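Transcriptional regulator, LacI family (Corynebacterium glutamicum, PDB 3H5T) probably acts as an inositol-dependent activator of ino1 and regulates other genes, most likely for cell-wall components and mycothiol, by binding a palindromic promoter motif. Local coordinates at residues G302-H307 / Q319-K324; M245-N250 / D277-G282; I192-I197 / E230-A235; Y81-M86 / L104-A109. All coordinates share one frame; numbering follows the deposited sequence.

Contact 1: G302-H307 / Q319-K324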
# COMPACT_ATOMS: atom_id res chain seq x y z
N GLY A 302 -6.30 -4.17 12.76
CA GLY A 302 -5.29 -3.90 11.76
C GLY A 302 -5.75 -2.82 10.80
O GLY A 302 -6.78 -2.19 11.03
N PHE A 303 -4.98 -2.61 9.73
CA PHE A 303 -5.31 -1.62 8.72
C PHE A 303 -4.57 -1.98 7.43
O PHE A 303 -3.34 -2.12 7.44
CB PHE A 303 -4.90 -0.21 9.17
CG PHE A 303 -5.45 0.90 8.31
CD1 PHE A 303 -6.39 1.79 8.83
CD2 PHE A 303 -5.04 1.05 6.98
CE1 PHE A 303 -6.92 2.82 8.03
CE2 PHE A 303 -5.57 2.08 6.18
CZ PHE A 303 -6.50 2.96 6.70
N ASP A 304 -5.33 -2.15 6.35
CA ASP A 304 -4.86 -2.50 5.00
C ASP A 304 -5.78 -3.50 4.32
O ASP A 304 -6.28 -3.25 3.23
CB ASP A 304 -3.44 -3.08 5.02
CG ASP A 304 -2.38 -2.02 4.80
OD1 ASP A 304 -2.76 -0.88 4.45
OD2 ASP A 304 -1.18 -2.31 4.96
N GLY A 305 -5.98 -4.64 4.97
CA GLY A 305 -6.83 -5.67 4.41
C GLY A 305 -6.10 -6.58 3.45
O GLY A 305 -6.66 -7.01 2.44
N THR A 306 -4.84 -6.89 3.75
CA THR A 306 -4.05 -7.77 2.89
C THR A 306 -4.69 -9.15 2.86
O THR A 306 -5.47 -9.49 3.74
CB THR A 306 -2.57 -7.90 3.37
OG1 THR A 306 -2.52 -8.55 4.65
CG2 THR A 306 -1.92 -6.52 3.49
N HIS A 307 -4.35 -9.93 1.84
CA HIS A 307 -4.87 -11.28 1.66
C HIS A 307 -4.72 -12.12 2.92
O HIS A 307 -5.62 -12.86 3.30
CB HIS A 307 -4.16 -11.93 0.47
CG HIS A 307 -4.65 -13.30 0.15
ND1 HIS A 307 -4.30 -14.42 0.88
CD2 HIS A 307 -5.48 -13.75 -0.83
CE1 HIS A 307 -4.89 -15.48 0.38
NE2 HIS A 307 -5.62 -15.10 -0.66
N GLN A 319 -8.39 -1.41 2.58
CA GLN A 319 -7.95 -0.34 1.70
C GLN A 319 -7.67 -0.94 0.32
O GLN A 319 -6.94 -1.92 0.18
CB GLN A 319 -6.69 0.29 2.30
CG GLN A 319 -5.96 1.23 1.38
CD GLN A 319 -4.76 1.87 2.06
OE1 GLN A 319 -4.04 1.21 2.82
NE2 GLN A 319 -4.53 3.14 1.77
N PRO A 320 -8.27 -0.35 -0.72
CA PRO A 320 -8.07 -0.86 -2.09
C PRO A 320 -6.69 -0.49 -2.64
O PRO A 320 -6.57 0.42 -3.46
CB PRO A 320 -9.21 -0.19 -2.85
CG PRO A 320 -9.28 1.15 -2.19
CD PRO A 320 -9.16 0.82 -0.71
N ASN A 321 -5.66 -1.20 -2.19
CA ASN A 321 -4.30 -0.92 -2.62
C ASN A 321 -3.98 -1.15 -4.09
O ASN A 321 -3.17 -0.42 -4.66
CB ASN A 321 -3.29 -1.69 -1.77
CG ASN A 321 -3.12 -1.08 -0.40
OD1 ASN A 321 -3.06 0.14 -0.27
ND2 ASN A 321 -3.04 -1.92 0.63
N LYS A 322 -4.59 -2.16 -4.70
CA LYS A 322 -4.30 -2.39 -6.11
C LYS A 322 -4.90 -1.25 -6.93
O LYS A 322 -4.29 -0.77 -7.89
CB LYS A 322 -4.86 -3.74 -6.57
CG LYS A 322 -4.53 -4.09 -8.02
CD LYS A 322 -4.80 -5.55 -8.28
CE LYS A 322 -4.13 -6.06 -9.54
NZ LYS A 322 -4.87 -5.74 -10.79
N LEU A 323 -6.08 -0.80 -6.54
CA LEU A 323 -6.75 0.29 -7.25
C LEU A 323 -5.95 1.58 -7.06
O LEU A 323 -5.83 2.38 -8.00
CB LEU A 323 -8.18 0.48 -6.71
CG LEU A 323 -9.04 1.54 -7.42
CD1 LEU A 323 -9.33 1.09 -8.83
CD2 LEU A 323 -10.35 1.78 -6.65
N LYS A 324 -5.40 1.75 -5.86
CA LYS A 324 -4.61 2.94 -5.55
C LYS A 324 -3.40 3.00 -6.46
O LYS A 324 -2.99 4.07 -6.91
CB LYS A 324 -4.16 2.91 -4.09
CG LYS A 324 -3.39 4.15 -3.68
CD LYS A 324 -2.95 4.07 -2.24
CE LYS A 324 -1.98 2.92 -2.02
NZ LYS A 324 -1.65 2.74 -0.57
O HOH W 1 -6.60 -4.95 0.62
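D304 and Q319 are joined through their backbones, Q319 N donating to D304 O over 2.9 Å in a fairly straight bond (163° at the hydrogen). The Q319 side chain can be followed from there. CB stays beside the same carbonyl, 3.7 Å from D304 O. CG lies anti to the backbone N (chi1 169°) and the chain is extended beyond it, running alongside the D304 side chain in the same direction. CD comes to 4.2 Å from D304 OD1. The amide end then meets that carboxylate oxygen and the edge of the F303 ring, with amide and ring planes nearly perpendicular. The atom modelled as OE1 is 2.9 Å from D304 OD1, but the amide is probably turned over, so its bonding stays undecided. N321 OD1 accepts a bond from K324 NZ at 3.0 Å, and K324 also forms a salt bridge with D158. Water 1 lies between the segments, 2.7 Å from G305 O. In this periplasmic-binding-protein-like fold D304 follows strand 299-302 of one lobe's sheet and Q319 follows strand 316-318 of the other. The join between lobes is thus buried and polar, and one backbone bond fixes it.

Contact 2: M245-N250 / D277-G282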
# COMPACT_ATOMS: atom_id res chain seq x y z
N MET A 245 3.99 2.47 20.79
CA MET A 245 5.32 2.02 20.39
C MET A 245 5.45 1.94 18.87
O MET A 245 4.47 1.78 18.15
CB MET A 245 5.64 0.66 21.03
CG MET A 245 5.79 0.74 22.55
SD MET A 245 6.97 -0.43 23.20
CE MET A 245 7.01 0.10 24.90
N GLU A 246 6.69 2.04 18.39
CA GLU A 246 6.97 2.01 16.97
C GLU A 246 8.20 1.20 16.59
O GLU A 246 9.06 0.93 17.42
CB GLU A 246 7.13 3.46 16.47
CG GLU A 246 8.39 3.75 15.65
CD GLU A 246 8.55 5.23 15.31
OE1 GLU A 246 8.32 6.08 16.19
OE2 GLU A 246 8.92 5.55 14.16
N CYS A 247 8.25 0.79 15.32
CA CYS A 247 9.41 0.08 14.80
C CYS A 247 9.78 0.83 13.52
O CYS A 247 9.03 0.86 12.55
CB CYS A 247 9.11 -1.41 14.53
SG CYS A 247 7.73 -1.84 13.46
N TRP A 248 10.94 1.48 13.56
CA TRP A 248 11.41 2.27 12.43
C TRP A 248 11.46 1.46 11.13
O TRP A 248 11.08 1.96 10.07
CB TRP A 248 12.79 2.83 12.75
CG TRP A 248 13.11 4.06 11.99
CD1 TRP A 248 12.58 5.29 12.18
CD2 TRP A 248 14.06 4.18 10.93
NE1 TRP A 248 13.14 6.19 11.30
CE2 TRP A 248 14.06 5.53 10.52
CE3 TRP A 248 14.92 3.28 10.28
CZ2 TRP A 248 14.88 6.01 9.49
CZ3 TRP A 248 15.73 3.75 9.26
CH2 TRP A 248 15.70 5.11 8.87
N ILE A 249 11.92 0.22 11.22
CA ILE A 249 11.98 -0.66 10.07
C ILE A 249 10.79 -1.61 10.16
O ILE A 249 10.55 -2.22 11.19
CB ILE A 249 13.30 -1.46 10.05
CG1 ILE A 249 14.46 -0.50 9.78
CG2 ILE A 249 13.24 -2.56 9.00
CD1 ILE A 249 15.81 -1.10 10.04
N ASN A 250 10.03 -1.71 9.07
CA ASN A 250 8.85 -2.59 9.05
C ASN A 250 9.22 -3.97 8.51
O ASN A 250 9.21 -4.19 7.30
CB ASN A 250 7.74 -1.94 8.21
CG ASN A 250 6.40 -2.67 8.34
OD1 ASN A 250 6.00 -3.07 9.42
ND2 ASN A 250 5.69 -2.82 7.22
N ASP A 277 -1.61 -3.73 9.05
CA ASP A 277 -1.80 -5.17 9.25
C ASP A 277 -0.52 -5.90 9.67
O ASP A 277 -0.57 -6.79 10.52
CB ASP A 277 -2.32 -5.86 7.98
CG ASP A 277 -3.80 -5.63 7.75
OD1 ASP A 277 -4.48 -5.05 8.63
OD2 ASP A 277 -4.29 -6.03 6.67
N ALA A 278 0.60 -5.54 9.06
CA ALA A 278 1.88 -6.17 9.37
C ALA A 278 2.11 -6.19 10.87
O ALA A 278 2.52 -7.21 11.43
CB ALA A 278 3.01 -5.43 8.69
N LEU A 279 1.85 -5.06 11.52
CA LEU A 279 2.03 -4.94 12.96
C LEU A 279 1.10 -5.88 13.72
O LEU A 279 1.49 -6.45 14.74
CB LEU A 279 1.77 -3.50 13.41
CG LEU A 279 2.85 -2.46 13.10
CD1 LEU A 279 2.32 -1.09 13.47
CD2 LEU A 279 4.12 -2.76 13.88
N ALA A 280 -0.12 -6.04 13.22
CA ALA A 280 -1.07 -6.94 13.86
C ALA A 280 -0.53 -8.36 13.81
O ALA A 280 -0.67 -9.11 14.76
CB ALA A 280 -2.44 -6.86 13.16
N PHE A 281 0.10 -8.74 12.70
CA PHE A 281 0.65 -10.09 12.59
C PHE A 281 1.85 -10.30 13.49
O PHE A 281 2.14 -11.44 13.89
CB PHE A 281 1.00 -10.40 11.13
CG PHE A 281 -0.18 -10.80 10.32
CD1 PHE A 281 -0.67 -12.10 10.38
CD2 PHE A 281 -0.88 -9.86 9.58
CE1 PHE A 281 -1.84 -12.45 9.71
CE2 PHE A 281 -2.05 -10.20 8.91
CZ PHE A 281 -2.54 -11.50 8.98
N GLY A 282 2.55 -9.22 13.82
CA GLY A 282 3.68 -9.33 14.72
C GLY A 282 3.14 -9.55 16.11
O GLY A 282 3.80 -10.16 16.95
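C247 and L279 make the apolar part of this contact, SG lying 3.7 Å from CD2 of the leucine. Beside it, the end of the N250 side chain rests on the methyl of A278: OD1 is 3.9 Å and ND2 4.0 Å from A278 CB, so both ends of the amide take part. N250 reaches that far because its CG lies anti to the backbone N (chi1 -170°), which carries the amide toward the helix although its CB does not point there. In the next shell, L279 also packs on L195 and I197 of strand 192-197, and N255 of helix 252-265 touches both C247 and A278. N250 ND2 makes a weak hydrogen bond with Y81 OH, which links this C-terminal lobe of the periplasmic-binding-protein-like fold to the N-terminal one. D277, at the start of the helix, accepts through OD2 from G305 N and T306 N, and its OD1 is hydrogen-bonded to T316 OG1. Strand 244-247 and the loop after it meet the start of helix 277-289 beyond the intervening strand 192-197, with helix 252-265 alongside and, past N250, the short helix 81-84.

Contact 3: I192-I197 / E230-A235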
# COMPACT_ATOMS: atom_id res chain seq x y z
N ILE A 192 -5.99 0.40 26.19
CA ILE A 192 -5.56 0.17 24.83
C ILE A 192 -4.15 0.67 24.53
O ILE A 192 -3.73 1.71 25.02
CB ILE A 192 -6.54 0.84 23.84
CG1 ILE A 192 -7.97 0.43 24.19
CG2 ILE A 192 -6.21 0.45 22.40
CD1 ILE A 192 -9.04 1.25 23.51
N GLY A 193 -3.42 -0.11 23.73
CA GLY A 193 -2.08 0.25 23.33
C GLY A 193 -2.12 0.46 21.82
O GLY A 193 -3.02 -0.06 21.16
N ILE A 194 -1.17 1.22 21.28
CA ILE A 194 -1.12 1.48 19.84
C ILE A 194 0.26 1.13 19.29
O ILE A 194 1.26 1.34 19.96
CB ILE A 194 -1.42 2.96 19.53
CG1 ILE A 194 -2.85 3.30 19.95
CG2 ILE A 194 -1.21 3.24 18.06
CD1 ILE A 194 -3.23 4.77 19.76
N LEU A 195 0.29 0.58 18.08
CA LEU A 195 1.55 0.22 17.42
C LEU A 195 1.63 0.92 16.07
O LEU A 195 0.63 0.98 15.34
CB LEU A 195 1.66 -1.30 17.22
CG LEU A 195 1.88 -2.12 18.49
CD1 LEU A 195 1.94 -3.60 18.15
CD2 LEU A 195 3.17 -1.69 19.14
N SER A 196 2.81 1.42 15.72
CA SER A 196 3.00 2.12 14.46
C SER A 196 4.33 1.81 13.80
O SER A 196 5.25 1.29 14.44
CB SER A 196 2.96 3.64 14.67
OG SER A 196 1.63 4.09 14.86
N ILE A 197 4.42 2.14 12.52
CA ILE A 197 5.68 1.98 11.80
C ILE A 197 6.31 3.38 11.73
O ILE A 197 5.82 4.30 12.38
CB ILE A 197 5.48 1.33 10.40
CG1 ILE A 197 4.37 2.03 9.60
CG2 ILE A 197 5.13 -0.14 10.56
CD1 ILE A 197 4.29 1.54 8.18
N GLU A 230 -8.49 10.10 18.72
CA GLU A 230 -9.63 11.01 18.80
C GLU A 230 -10.89 10.24 19.20
O GLU A 230 -11.76 10.78 19.88
CB GLU A 230 -9.84 11.74 17.46
CG GLU A 230 -8.66 12.62 17.07
CD GLU A 230 -8.87 13.39 15.78
OE1 GLU A 230 -9.25 12.77 14.76
OE2 GLU A 230 -8.63 14.62 15.77
N VAL A 231 -10.97 8.99 18.78
CA VAL A 231 -12.12 8.16 19.12
C VAL A 231 -12.01 7.68 20.57
O VAL A 231 -13.02 7.47 21.23
CB VAL A 231 -12.22 6.94 18.17
CG1 VAL A 231 -13.33 5.99 18.64
CG2 VAL A 231 -12.49 7.42 16.75
N PHE A 232 -10.79 7.53 21.06
CA PHE A 232 -10.59 7.09 22.44
C PHE A 232 -10.90 8.23 23.40
O PHE A 232 -11.46 8.02 24.47
CB PHE A 232 -9.16 6.61 22.66
CG PHE A 232 -8.80 5.38 21.88
CD1 PHE A 232 -9.79 4.55 21.36
CD2 PHE A 232 -7.47 5.02 21.69
CE1 PHE A 232 -9.47 3.38 20.68
CE2 PHE A 232 -7.13 3.85 21.01
CZ PHE A 232 -8.13 3.03 20.50
N ILE A 233 -10.51 9.44 23.01
CA ILE A 233 -10.75 10.63 23.82
C ILE A 233 -12.24 10.83 24.02
O ILE A 233 -12.69 11.12 25.14
CB ILE A 233 -10.14 11.89 23.14
CG1 ILE A 233 -8.62 11.88 23.34
CG2 ILE A 233 -10.74 13.15 23.72
CD1 ILE A 233 -7.90 13.04 22.66
N GLU A 234 -13.01 10.67 22.95
CA GLU A 234 -14.46 10.83 23.01
C GLU A 234 -15.07 9.75 23.90
O GLU A 234 -16.18 9.90 24.40
CB GLU A 234 -15.06 10.73 21.61
CG GLU A 234 -16.59 10.77 21.56
CD GLU A 234 -17.18 12.10 22.01
OE1 GLU A 234 -16.98 12.48 23.18
OE2 GLU A 234 -17.84 12.77 21.18
N ALA A 235 -14.34 8.65 24.09
CA ALA A 235 -14.82 7.56 24.92
C ALA A 235 -14.52 7.86 26.38
O ALA A 235 -15.09 7.24 27.29
CB ALA A 235 -14.15 6.25 24.50
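The ring of F232 carries I192 CD1 over one face: the methyl stands 3.5 Å above the plane, displaced from the ring centre, and 3.8 Å from the centroid. The approach is only 22° off the ring normal, a CH-pi contact. I192 touches the ring with a second branch, CG2 lying 3.7 Å from F232 CZ, so that both arms of the isoleucine reach its outer end. I194 comes obliquely instead, with CD1 4.2 Å from F232 CE2, and the two side chains run antiparallel past one another. In I192, CG1 is anti to the carbonyl carbon (chi1 -51°) and CD1 continues the extended chain (chi2 167°), which puts that methyl over the ring. The two isoleucines lie two residues apart, on the same side of strand 192-197, and they turn toward helix 221-235. This helix belongs to a long beta-alpha-beta connection from strand 192-197 to its parallel neighbour 244-247, which also carries the short strand 206-207 and helix 210-214, within the C-terminal lobe of the periplasmic-binding-protein-like fold. Further along that side of the strand, I194 packs on M229, and S196 on V225 and Q221 of the same helix. The alternate residues face helix 277-289, so strand 192-197 is covered by helices on both sides. The F232 ring is further enclosed by A181 and I185 of helix 178-186 and by I237, which also touches I192.

Contact 4: Y81-M86 / L104-A109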
# COMPACT_ATOMS: atom_id res chain seq x y z
N TYR A 81 11.36 -4.35 0.24
CA TYR A 81 10.04 -3.92 0.69
C TYR A 81 8.99 -4.06 -0.41
O TYR A 81 7.87 -4.47 -0.15
CB TYR A 81 10.13 -2.46 1.12
CG TYR A 81 9.06 -1.98 2.06
CD1 TYR A 81 9.18 -2.19 3.44
CD2 TYR A 81 7.94 -1.31 1.59
CE1 TYR A 81 8.21 -1.74 4.32
CE2 TYR A 81 6.96 -0.85 2.46
CZ TYR A 81 7.09 -1.07 3.82
OH TYR A 81 6.10 -0.65 4.67
N ALA A 82 9.36 -3.70 -1.63
CA ALA A 82 8.44 -3.77 -2.77
C ALA A 82 8.00 -5.21 -3.10
O ALA A 82 7.08 -5.42 -3.90
CB ALA A 82 9.08 -3.14 -4.00
N PHE A 83 8.65 -6.19 -2.48
CA PHE A 83 8.31 -7.59 -2.73
C PHE A 83 7.98 -8.38 -1.47
O PHE A 83 7.53 -9.51 -1.58
CB PHE A 83 9.43 -8.30 -3.48
CG PHE A 83 9.69 -7.73 -4.82
CD1 PHE A 83 8.70 -7.78 -5.81
CD2 PHE A 83 10.89 -7.08 -5.10
CE1 PHE A 83 8.91 -7.17 -7.04
CE2 PHE A 83 11.09 -6.49 -6.32
CZ PHE A 83 10.10 -6.53 -7.30
N GLU A 84 8.21 -7.80 -0.30
CA GLU A 84 7.94 -8.50 0.94
C GLU A 84 6.85 -7.88 1.80
O GLU A 84 6.32 -8.54 2.70
CB GLU A 84 9.23 -8.66 1.74
CG GLU A 84 10.29 -9.32 0.91
CD GLU A 84 11.48 -9.78 1.71
OE1 GLU A 84 12.06 -8.98 2.50
OE2 GLU A 84 11.84 -10.96 1.55
N ASP A 85 6.51 -6.62 1.54
CA ASP A 85 5.44 -5.98 2.28
C ASP A 85 4.22 -6.18 1.37
O ASP A 85 4.07 -5.49 0.36
CB ASP A 85 5.70 -4.48 2.47
CG ASP A 85 4.57 -3.79 3.22
OD1 ASP A 85 4.38 -4.09 4.43
OD2 ASP A 85 3.87 -2.96 2.60
N MET A 86 3.37 -7.14 1.71
CA MET A 86 2.22 -7.44 0.87
C MET A 86 1.31 -6.27 0.47
O MET A 86 0.78 -6.25 -0.63
CB MET A 86 1.41 -8.58 1.50
CG MET A 86 2.14 -9.94 1.49
SD MET A 86 2.78 -10.48 -0.15
CE MET A 86 4.53 -10.13 0.02
N LEU A 104 9.07 -0.65 -15.67
CA LEU A 104 8.82 -0.10 -14.33
C LEU A 104 10.12 -0.16 -13.53
O LEU A 104 10.65 -1.22 -13.26
CB LEU A 104 7.73 -0.91 -13.61
CG LEU A 104 7.33 -0.46 -12.20
CD1 LEU A 104 6.99 1.02 -12.22
CD2 LEU A 104 6.13 -1.27 -11.71
N THR A 105 10.64 1.00 -13.16
CA THR A 105 11.90 1.08 -12.43
C THR A 105 11.72 1.45 -10.97
O THR A 105 11.32 2.57 -10.64
CB THR A 105 12.82 2.10 -13.10
OG1 THR A 105 13.19 1.60 -14.39
CG2 THR A 105 14.06 2.37 -12.27
N LEU A 106 12.04 0.50 -10.09
CA LEU A 106 11.94 0.73 -8.65
C LEU A 106 13.20 1.46 -8.21
O LEU A 106 14.32 1.02 -8.51
CB LEU A 106 11.82 -0.61 -7.92
CG LEU A 106 10.62 -1.47 -8.35
CD1 LEU A 106 10.70 -2.82 -7.66
CD2 LEU A 106 9.33 -0.76 -7.99
N ILE A 107 13.01 2.58 -7.51
CA ILE A 107 14.11 3.42 -7.04
C ILE A 107 14.19 3.36 -5.51
O ILE A 107 13.33 3.91 -4.82
CB ILE A 107 13.90 4.92 -7.45
CG1 ILE A 107 13.45 5.02 -8.91
CG2 ILE A 107 15.18 5.70 -7.29
CD1 ILE A 107 12.97 6.43 -9.29
N PRO A 108 15.22 2.70 -4.96
CA PRO A 108 15.42 2.56 -3.52
C PRO A 108 16.01 3.83 -2.91
O PRO A 108 17.18 4.14 -3.12
CB PRO A 108 16.42 1.40 -3.41
CG PRO A 108 16.32 0.69 -4.72
CD PRO A 108 16.15 1.83 -5.69
N ALA A 109 15.21 4.56 -2.13
CA ALA A 109 15.70 5.78 -1.51
C ALA A 109 15.86 5.59 -0.02
O ALA A 109 14.95 5.12 0.66
CB ALA A 109 14.73 6.92 -1.79
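L106 meets A82 and F83 through CD1, and its torsions place that methyl: CG is anti to the carbonyl carbon (chi1 -58°), and CD1 extends the chain away from CA (chi2 174°). F83 has its CG in the matching place beside the backbone N (chi1 -63°), which swings the far end of the ring to the leucine even though its CB does not point at the strand. The setting is the N-terminal lobe of the periplasmic-binding-protein-like fold, in the beta-alpha-beta crossover from strand 70-75 to strand 103-108. The short helix 81-84 comes first in that connection, followed by helix 86-98. Strand 103-108 is outermost in the sheet within this chain and pairs with 70-75. After helix 81-84, D85 caps helix 86-98, its OD2 also bonding S88 OG. A82 is the buried partner, backed by L75 and by L92 of helix 86-98, whereas F83 is exposed and borders the contact. L106 touches L79 as well, just ahead of the helix. The ring and the leucine meet at a slant, with CD1 neither squarely over the face nor at the edge. A single methyl thus serves both partners: L106 CD1 lies 4.0 Å from A82 CB and 3.8 Å from F83 CZ.

How the contacts relate
Along the chain the order of opening is contact 4, contact 3, contact 2, contact 1, each closing before the next begins. Contact 4 belongs to the seven-stranded sheet of one lobe; contacts 2 and 3 share the five-stranded sheet of the other, their centres 16 Å apart, where strands 244-247 and 192-197 pair through M245 with I194 and S196. Contact 1, its centre about 6 Å from the centre of the molecule, lies between strand 299-302 of one sheet and helix 321-336 beyond strand 316-318 of the other. It touches contact 2 where F303 O accepts from D277 N. N250 of contact 2 approaches Y81 and D85 of contact 4, so the contacts meet across the two lobes, between which effectors bind in this family.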